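PDB 3MCH: molybdopterin biosynthesis enzyme, MoaB from Thermus thermophilus, which probably binds molybdopterin and takes part in the biosynthesis of the molybdenum cofactor. Local coordinates for residues P44-M49 with A75-T80; D64-N69 with G121-L126; P93-L98 with E140-V145. One frame throughout, in Å; residues are numbered along the deposited sequence.

Overall arrangement
Contact 2 is the buried centre of the three, its centre about 6 Å from the centre of the chain, where parallel strands 65-69 and 123-128 are joined by backbone hydrogen bonds and aliphatic side chains. Contact 3 is also largely buried but has no hydrogen bonds between its segments and is mostly aliphatic, setting helix 93-99 against residues 140-145; its Leu95 and Val142 rest on Leu126 of contact 2. Contact 1 lies at the surface, on the opposite side of the chain's centre from contact 3, and relies on charge and bound water. It touches contact 2 through Thr80 and Thr68, so 64-69 with 121-126 adjoins both of the others.

Contact 1 (P44-M49 with A75-T80); sequences PDEPPM and APRDRT
The guanidinium of Arg77 lies like a lid over Asp45, whose CB sits 3.9 Å from CZ of Arg77, beneath the centre of the flat group. At its edge the same group meets Glu46: NH2 of Arg77 donates to OE2 of Glu46 in a salt-bridging hydrogen bond of 2.8 Å. This bond is nearly straight (169°), lies close to the guanidinium plane and uses the anti lone pair of OE2. The planes of carboxylate and guanidinium are nevertheless turned 51° apart. A bend at chi2 in each chain brings these long side chains together. Arg79 crosses Pro47 obliquely, the ring CD lying 3.8 Å from NH2 of Arg79 over one face; a rigid, apolar proline suits both this flat surface and the first turn of a helix.

Two waters fill in the polar links. One donates to Asp45 OD1 and Thr80 OG1 and accepts from Arg79 N; the other donates to the carbonyl oxygens of Asp45 and Arg77 and accepts from Arg79 NE. Asp11 gives Arg77 a second carboxylate. The contact thus ties the entry to helix 47-60, after strand 35-43, to the loop leading from strand 65-69 into helix 80-85, with Asp45 and Thr80 both touching Val9 of strand 2-9.

Contact 2 (D64-N69 with G121-L126); sequences DLILTN and GRTLIL
At Arg122, in the turn that leads from strand 117-120 into strand 123-128, the backbone does the work: its carbonyl oxygen and Asp64 OD1 both accept from one water, while Asp64 OD2 is held by Arg3 and Lys156. Thr123 begins the strand. Its CG2, anti to the backbone N, presses on Ile66 CD1 at a tight 3.5 Å, and its hydroxyl is bound to Leu63 O, so one beta-branched residue offers a hydroxyl to the backbone and a methyl to Ile66.

Leu124 exchanges two backbone bonds: its N donates to Asp64 O at 2.9 Å, from above the carbonyl plane, and its O accepts from Ile66 N at 2.8 Å, nearly along the C=O axis. Its side chain runs alongside that of Leu65, CD2 of Leu124 to CD1 of Leu65 at 4.0 Å. Ile125 turns to the other face of the sheet, beside Ile66, with its CG1 4.0 Å from Ile66 CD1; an alanine here would lose that contact and would probably loosen the packing around Ile66. Leu126 repeats the pairing, now with both bonds nearly along the C=O axis. Leu126 N donates to Ile66 O at 2.9 Å. Thr68 N donates to Leu126 O at 3.0 Å. CB of Leu126 meets CD2 of Leu67 at 4.0 Å.

The ladder is therefore regular parallel pairing. On the leucine face, Leu67 meets helix 21-30, Leu65 and Leu124 meet helix 146-154, and Leu126 meets helices 93-99 and 132-142; on the isoleucine face Ile66 meets helix 47-60. Alternate peptide groups of strand 65-69 bond to strand 123-128, those of Leu65 and Leu67 to strand 2-9, and the aliphatic side chains add no polar demand, as befits the centre of an alpha/beta fold.

Contact 3 (P93-L98 with E140-V145); sequences PGLAEL and EAVLPV
No hydrogen bond joins the two segments; what holds them is aliphatic packing, centred on Val142. Its CG1, anti to the carbonyl carbon, reaches across to the opposite helix and meets Leu98 CB at 3.6 Å, the side chains crossing obliquely. The same methyl lies 4.0 Å from CD2 of Leu95, whose side chain crosses that of Val142 at about a right angle. Leu95 and Leu98 are one helical turn apart and share one rotamer, CG anti to the carbonyl carbon (chi1 -70° in both), so their branches are offered to the valine from the same side of the helix. Val145 adds a second, looser layer: its CG2 is 4.2 Å from Leu98 CD1 and equally far from CD2 of Leu95.

The other kind of contact is between side chain and backbone. Ala141 CB stands against the carbonyl oxygen of Leu98 at 3.3 Å, and the two CA atoms are only 5.8 Å apart; the small methyl of alanine suits so close an approach.

Beneath, Leu95 and Val142 both rest on Leu126 of strand 123-128, on the leucine face of the sheet, with helix 21-30 touching Glu140 and Leu143 beyond. Thr107 of a third subunit packs on Leu98 and is hydrogen-bonded through OG1 to the carbonyl oxygen of Ala141, and Met109 of that subunit packs on Val145, placing helix 93-99 and residues 140-145 between the sheet and the subunit interface.

Contact 1 (P44-M49 with A75-T80)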
loop_
_atom_site.group_PDB
_atom_site.type_symbol
_atom_site.label_atom_id
_atom_site.label_comp_id
_atom_site.label_asym_id
_atom_site.label_seq_id
_atom_site.Cartn_x
_atom_site.Cartn_y
_atom_site.Cartn_z
ATOM N N PRO B 44 -6.856 24.267 11.127
ATOM C CA PRO B 44 -5.700 24.762 10.375
ATOM C C PRO B 44 -4.773 23.627 9.934
ATOM O O PRO B 44 -4.919 22.489 10.382
ATOM C CB PRO B 44 -5.010 25.694 11.375
ATOM C CG PRO B 44 -6.123 26.125 12.286
ATOM C CD PRO B 44 -6.885 24.847 12.480
ATOM N N ASP B 45 -3.828 23.949 9.056
ATOM C CA ASP B 45 -2.856 22.973 8.571
ATOM C C ASP B 45 -1.784 22.936 9.648
ATOM O O ASP B 45 -0.630 23.277 9.396
ATOM C CB ASP B 45 -2.211 23.449 7.268
ATOM C CG ASP B 45 -3.043 23.120 6.052
ATOM O OD1 ASP B 45 -3.300 21.921 5.820
ATOM O OD2 ASP B 45 -3.438 24.055 5.328
ATOM N N GLU B 46 -2.171 22.539 10.852
ATOM C CA GLU B 46 -1.229 22.460 11.957
ATOM C C GLU B 46 -1.435 21.095 12.583
ATOM O O GLU B 46 -2.436 20.858 13.256
ATOM C CB GLU B 46 -1.405 23.544 13.020
ATOM C CG GLU B 46 -0.948 24.926 12.587
ATOM C CD GLU B 46 0.543 24.988 12.313
ATOM O OE1 GLU B 46 1.327 24.542 13.181
ATOM O OE2 GLU B 46 0.932 25.488 11.235
ATOM N N PRO B 47 -0.483 20.176 12.373
ATOM C CA PRO B 47 -0.574 18.826 12.930
ATOM C C PRO B 47 -1.099 18.776 14.368
ATOM O O PRO B 47 -1.993 17.989 14.676
ATOM C CB PRO B 47 0.854 18.312 12.802
ATOM C CG PRO B 47 1.296 18.933 11.515
ATOM C CD PRO B 47 0.785 20.357 11.639
ATOM N N PRO B 48 -0.554 19.619 15.267
ATOM C CA PRO B 48 -1.007 19.626 16.661
ATOM C C PRO B 48 -2.515 19.818 16.795
ATOM O O PRO B 48 -3.177 19.141 17.583
ATOM C CB PRO B 48 -0.231 20.796 17.269
ATOM C CG PRO B 48 1.034 20.790 16.494
ATOM C CD PRO B 48 0.557 20.570 15.077
ATOM N N MET B 49 -3.052 20.749 16.018
ATOM C CA MET B 49 -4.475 21.043 16.060
ATOM C C MET B 49 -5.312 19.967 15.388
ATOM O O MET B 49 -6.412 19.660 15.840
ATOM C CB MET B 49 -4.736 22.396 15.414
ATOM C CG MET B 49 -4.027 23.525 16.137
ATOM S SD MET B 49 -4.406 25.113 15.420
ATOM C CE MET B 49 -5.997 25.437 16.188
ATOM N N ALA B 75 2.532 18.852 -1.424
ATOM C CA ALA B 75 3.057 20.113 -0.915
ATOM C C ALA B 75 3.605 19.924 0.496
ATOM O O ALA B 75 3.021 19.208 1.310
ATOM C CB ALA B 75 1.966 21.176 -0.913
ATOM N N PRO B 76 4.745 20.564 0.800
ATOM C CA PRO B 76 5.385 20.473 2.115
ATOM C C PRO B 76 4.471 20.851 3.280
ATOM O O PRO B 76 4.732 20.476 4.424
ATOM C CB PRO B 76 6.571 21.425 1.983
ATOM C CG PRO B 76 6.938 21.283 0.542
ATOM C CD PRO B 76 5.585 21.339 -0.130
ATOM N N ARG B 77 3.403 21.589 2.994
ATOM C CA ARG B 77 2.482 22.004 4.047
ATOM C C ARG B 77 1.412 20.949 4.326
ATOM O O ARG B 77 0.834 20.915 5.414
ATOM C CB ARG B 77 1.822 23.336 3.681
ATOM C CG ARG B 77 1.068 23.981 4.837
ATOM C CD ARG B 77 1.571 25.393 5.112
ATOM N NE ARG B 77 0.942 25.978 6.296
ATOM C CZ ARG B 77 1.110 25.524 7.534
ATOM N NH1 ARG B 77 1.892 24.475 7.759
ATOM N NH2 ARG B 77 0.495 26.115 8.551
ATOM N N ASP B 78 1.154 20.087 3.345
ATOM C CA ASP B 78 0.160 19.024 3.501
ATOM C C ASP B 78 0.704 17.942 4.425
ATOM O O ASP B 78 1.470 17.080 3.994
ATOM C CB ASP B 78 -0.176 18.399 2.146
ATOM C CG ASP B 78 -0.687 19.412 1.144
ATOM O OD1 ASP B 78 -1.578 20.208 1.502
ATOM O OD2 ASP B 78 -0.204 19.406 -0.006
ATOM N N ARG B 79 0.302 17.980 5.690
ATOM C CA ARG B 79 0.776 16.997 6.656
ATOM C C ARG B 79 -0.350 16.244 7.356
ATOM O O ARG B 79 -0.150 15.654 8.419
ATOM C CB ARG B 79 1.676 17.679 7.690
ATOM C CG ARG B 79 2.992 18.173 7.104
ATOM C CD ARG B 79 3.838 18.921 8.128
ATOM N NE ARG B 79 3.280 20.232 8.449
ATOM C CZ ARG B 79 3.869 21.126 9.238
ATOM N NH1 ARG B 79 5.042 20.856 9.798
ATOM N NH2 ARG B 79 3.288 22.296 9.463
ATOM N N THR B 80 -1.533 16.253 6.752
ATOM C CA THR B 80 -2.675 15.558 7.338
ATOM C C THR B 80 -2.403 14.065 7.509
ATOM O O THR B 80 -2.788 13.475 8.517
ATOM C CB THR B 80 -3.944 15.758 6.482
ATOM O OG1 THR B 80 -4.257 17.155 6.427
ATOM C CG2 THR B 80 -5.132 15.012 7.093
HETATM O O HOH W 1 -2.231 19.534 6.525
HETATM O O HOH W 2 1.132 21.600 7.989
#

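Contact 2 (D64-N69 with G121-L126)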
loop_
_atom_site.group_PDB
_atom_site.type_symbol
_atom_site.label_atom_id
_atom_site.label_comp_id
_atom_site.label_asym_id
_atom_site.label_seq_id
_atom_site.Cartn_x
_atom_site.Cartn_y
_atom_site.Cartn_z
ATOM N N ASP B 64 -17.971 7.167 15.059
ATOM C CA ASP B 64 -17.700 5.898 14.399
ATOM C C ASP B 64 -16.798 6.082 13.190
ATOM O O ASP B 64 -15.924 5.258 12.920
ATOM C CB ASP B 64 -19.015 5.255 13.959
ATOM C CG ASP B 64 -19.972 5.051 15.117
ATOM O OD1 ASP B 64 -19.520 4.544 16.169
ATOM O OD2 ASP B 64 -21.170 5.389 14.977
ATOM N N LEU B 65 -17.018 7.175 12.470
ATOM C CA LEU B 65 -16.241 7.474 11.276
ATOM C C LEU B 65 -15.789 8.919 11.256
ATOM O O LEU B 65 -16.567 9.827 11.547
ATOM C CB LEU B 65 -17.086 7.214 10.020
ATOM C CG LEU B 65 -16.449 7.580 8.676
ATOM C CD1 LEU B 65 -15.332 6.594 8.343
ATOM C CD2 LEU B 65 -17.508 7.562 7.575
ATOM N N ILE B 66 -14.523 9.134 10.926
ATOM C CA ILE B 66 -14.020 10.489 10.799
ATOM C C ILE B 66 -13.470 10.628 9.393
ATOM O O ILE B 66 -12.568 9.891 8.992
ATOM C CB ILE B 66 -12.891 10.814 11.793
ATOM C CG1 ILE B 66 -13.427 10.782 13.222
ATOM C CG2 ILE B 66 -12.299 12.194 11.465
ATOM C CD1 ILE B 66 -12.357 10.751 14.310
ATOM N N LEU B 67 -14.051 11.551 8.638
ATOM C CA LEU B 67 -13.612 11.824 7.284
ATOM C C LEU B 67 -12.937 13.188 7.273
ATOM O O LEU B 67 -13.605 14.218 7.407
ATOM C CB LEU B 67 -14.807 11.834 6.318
ATOM C CG LEU B 67 -15.593 10.523 6.200
ATOM C CD1 LEU B 67 -16.833 10.724 5.329
ATOM C CD2 LEU B 67 -14.699 9.438 5.601
ATOM N N THR B 68 -11.613 13.195 7.162
ATOM C CA THR B 68 -10.901 14.464 7.082
ATOM C C THR B 68 -10.792 14.701 5.583
ATOM O O THR B 68 -10.886 13.758 4.795
ATOM C CB THR B 68 -9.462 14.402 7.671
ATOM O OG1 THR B 68 -8.615 13.614 6.819
ATOM C CG2 THR B 68 -9.471 13.812 9.073
ATOM N N ASN B 69 -10.627 15.953 5.179
ATOM C CA ASN B 69 -10.454 16.247 3.771
ATOM C C ASN B 69 -9.420 17.357 3.660
ATOM O O ASN B 69 -9.440 18.311 4.441
ATOM C CB ASN B 69 -11.786 16.645 3.109
ATOM C CG ASN B 69 -12.299 17.999 3.567
ATOM O OD1 ASN B 69 -11.805 19.042 3.141
ATOM N ND2 ASN B 69 -13.297 17.984 4.444
ATOM N N GLY B 121 -8.975 3.329 18.564
ATOM C CA GLY B 121 -10.038 2.914 19.462
ATOM C C GLY B 121 -11.113 2.200 18.662
ATOM O O GLY B 121 -10.862 1.145 18.085
ATOM N N ARG B 122 -12.312 2.772 18.619
ATOM C CA ARG B 122 -13.406 2.189 17.856
ATOM C C ARG B 122 -13.880 3.189 16.813
ATOM O O ARG B 122 -15.071 3.281 16.519
ATOM C CB ARG B 122 -14.558 1.801 18.781
ATOM C CG ARG B 122 -14.354 0.457 19.475
ATOM C CD ARG B 122 -15.370 0.265 20.579
ATOM N NE ARG B 122 -15.078 1.132 21.716
ATOM C CZ ARG B 122 -15.996 1.802 22.404
ATOM N NH1 ARG B 122 -15.632 2.564 23.427
ATOM N NH2 ARG B 122 -17.275 1.721 22.060
ATOM N N THR B 123 -12.929 3.932 16.258
ATOM C CA THR B 123 -13.223 4.943 15.249
ATOM C C THR B 123 -12.396 4.728 13.987
ATOM O O THR B 123 -11.175 4.579 14.048
ATOM C CB THR B 123 -12.925 6.361 15.786
ATOM O OG1 THR B 123 -13.668 6.576 16.992
ATOM C CG2 THR B 123 -13.315 7.421 14.755
ATOM N N LEU B 124 -13.072 4.701 12.841
ATOM C CA LEU B 124 -12.392 4.541 11.562
ATOM C C LEU B 124 -12.121 5.942 11.039
ATOM O O LEU B 124 -13.020 6.781 11.022
ATOM C CB LEU B 124 -13.283 3.777 10.575
ATOM C CG LEU B 124 -12.728 3.516 9.175
ATOM C CD1 LEU B 124 -11.486 2.630 9.247
ATOM C CD2 LEU B 124 -13.815 2.847 8.339
ATOM N N ILE B 125 -10.885 6.188 10.614
ATOM C CA ILE B 125 -10.485 7.495 10.115
ATOM C C ILE B 125 -9.922 7.395 8.704
ATOM O O ILE B 125 -9.015 6.599 8.443
ATOM C CB ILE B 125 -9.406 8.133 11.038
ATOM C CG1 ILE B 125 -9.909 8.143 12.482
ATOM C CG2 ILE B 125 -9.079 9.547 10.578
ATOM C CD1 ILE B 125 -9.662 6.855 13.224
ATOM N N LEU B 126 -10.482 8.192 7.794
ATOM C CA LEU B 126 -10.020 8.224 6.408
ATOM C C LEU B 126 -9.627 9.646 6.020
ATOM O O LEU B 126 -10.354 10.593 6.330
ATOM C CB LEU B 126 -11.124 7.756 5.449
ATOM C CG LEU B 126 -11.340 6.256 5.218
ATOM C CD1 LEU B 126 -11.715 5.560 6.507
ATOM C CD2 LEU B 126 -12.432 6.084 4.173
HETATM O O HOH W 3 -17.474 3.721 17.684
#

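Contact 3 (P93-L98 with E140-V145)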
loop_
_atom_site.group_PDB
_atom_site.type_symbol
_atom_site.label_atom_id
_atom_site.label_comp_id
_atom_site.label_asym_id
_atom_site.label_seq_id
_atom_site.Cartn_x
_atom_site.Cartn_y
_atom_site.Cartn_z
ATOM N N PRO B 93 -4.634 -0.097 4.853
ATOM C CA PRO B 93 -4.114 0.279 3.540
ATOM C C PRO B 93 -5.085 0.102 2.383
ATOM O O PRO B 93 -5.068 0.894 1.445
ATOM C CB PRO B 93 -2.859 -0.583 3.402
ATOM C CG PRO B 93 -3.145 -1.766 4.264
ATOM C CD PRO B 93 -3.792 -1.137 5.473
ATOM N N GLY B 94 -5.917 -0.931 2.451
ATOM C CA GLY B 94 -6.875 -1.173 1.385
ATOM C C GLY B 94 -7.789 0.008 1.128
ATOM O O GLY B 94 -8.186 0.257 -0.017
ATOM N N LEU B 95 -8.135 0.743 2.181
ATOM C CA LEU B 95 -9.011 1.899 2.008
ATOM C C LEU B 95 -8.236 3.078 1.427
ATOM O O LEU B 95 -8.780 3.867 0.655
ATOM C CB LEU B 95 -9.664 2.276 3.346
ATOM C CG LEU B 95 -10.708 1.267 3.838
ATOM C CD1 LEU B 95 -11.243 1.670 5.213
ATOM C CD2 LEU B 95 -11.849 1.203 2.820
ATOM N N ALA B 96 -6.962 3.194 1.797
ATOM C CA ALA B 96 -6.121 4.266 1.274
ATOM C C ALA B 96 -5.963 4.034 -0.233
ATOM O O ALA B 96 -5.941 4.978 -1.019
ATOM C CB ALA B 96 -4.755 4.255 1.968
ATOM N N GLU B 97 -5.866 2.769 -0.628
ATOM C CA GLU B 97 -5.730 2.413 -2.043
ATOM C C GLU B 97 -7.028 2.744 -2.786
ATOM O O GLU B 97 -7.005 3.259 -3.903
ATOM C CB GLU B 97 -5.408 0.918 -2.172
ATOM C CG GLU B 97 -4.110 0.532 -1.486
ATOM C CD GLU B 97 -3.941 -0.966 -1.293
ATOM O OE1 GLU B 97 -4.940 -1.712 -1.395
ATOM O OE2 GLU B 97 -2.798 -1.396 -1.018
ATOM N N LEU B 98 -8.166 2.453 -2.165
ATOM C CA LEU B 98 -9.439 2.747 -2.813
ATOM C C LEU B 98 -9.578 4.245 -3.043
ATOM O O LEU B 98 -10.052 4.676 -4.099
ATOM C CB LEU B 98 -10.615 2.243 -1.966
ATOM C CG LEU B 98 -10.807 0.727 -1.872
ATOM C CD1 LEU B 98 -12.041 0.428 -1.040
ATOM C CD2 LEU B 98 -10.948 0.128 -3.269
ATOM N N GLU B 140 -16.688 7.892 -2.818
ATOM C CA GLU B 140 -17.575 6.994 -3.549
ATOM C C GLU B 140 -16.890 5.658 -3.786
ATOM O O GLU B 140 -17.545 4.624 -3.867
ATOM C CB GLU B 140 -17.984 7.612 -4.888
ATOM C CG GLU B 140 -18.828 8.864 -4.743
ATOM C CD GLU B 140 -19.270 9.431 -6.076
ATOM O OE1 GLU B 140 -18.419 9.544 -6.981
ATOM O OE2 GLU B 140 -20.466 9.771 -6.214
ATOM N N ALA B 141 -15.563 5.680 -3.890
ATOM C CA ALA B 141 -14.803 4.456 -4.115
ATOM C C ALA B 141 -14.847 3.529 -2.898
ATOM O O ALA B 141 -14.841 2.304 -3.039
ATOM C CB ALA B 141 -13.351 4.797 -4.466
ATOM N N VAL B 142 -14.889 4.112 -1.702
ATOM C CA VAL B 142 -14.931 3.307 -0.486
ATOM C C VAL B 142 -16.352 3.018 0.005
ATOM O O VAL B 142 -16.575 2.049 0.724
ATOM C CB VAL B 142 -14.151 3.993 0.678
ATOM C CG1 VAL B 142 -12.693 4.209 0.280
ATOM C CG2 VAL B 142 -14.801 5.311 1.037
ATOM N N LEU B 143 -17.310 3.845 -0.401
ATOM C CA LEU B 143 -18.696 3.703 0.037
ATOM C C LEU B 143 -19.282 2.289 0.054
ATOM O O LEU B 143 -19.941 1.902 1.018
ATOM C CB LEU B 143 -19.606 4.617 -0.800
ATOM C CG LEU B 143 -21.074 4.697 -0.365
ATOM C CD1 LEU B 143 -21.156 5.215 1.064
ATOM C CD2 LEU B 143 -21.843 5.616 -1.311
ATOM N N PRO B 144 -19.058 1.499 -1.010
ATOM C CA PRO B 144 -19.604 0.137 -1.045
ATOM C C PRO B 144 -19.234 -0.785 0.116
ATOM O O PRO B 144 -20.007 -1.673 0.475
ATOM C CB PRO B 144 -19.098 -0.402 -2.382
ATOM C CG PRO B 144 -19.063 0.819 -3.236
ATOM C CD PRO B 144 -18.432 1.839 -2.299
ATOM N N VAL B 145 -18.056 -0.580 0.699
ATOM C CA VAL B 145 -17.605 -1.425 1.797
ATOM C C VAL B 145 -17.497 -0.669 3.116
ATOM O O VAL B 145 -17.069 -1.229 4.119
ATOM C CB VAL B 145 -16.226 -2.053 1.484
ATOM C CG1 VAL B 145 -16.308 -2.878 0.207
ATOM C CG2 VAL B 145 -15.167 -0.960 1.342
#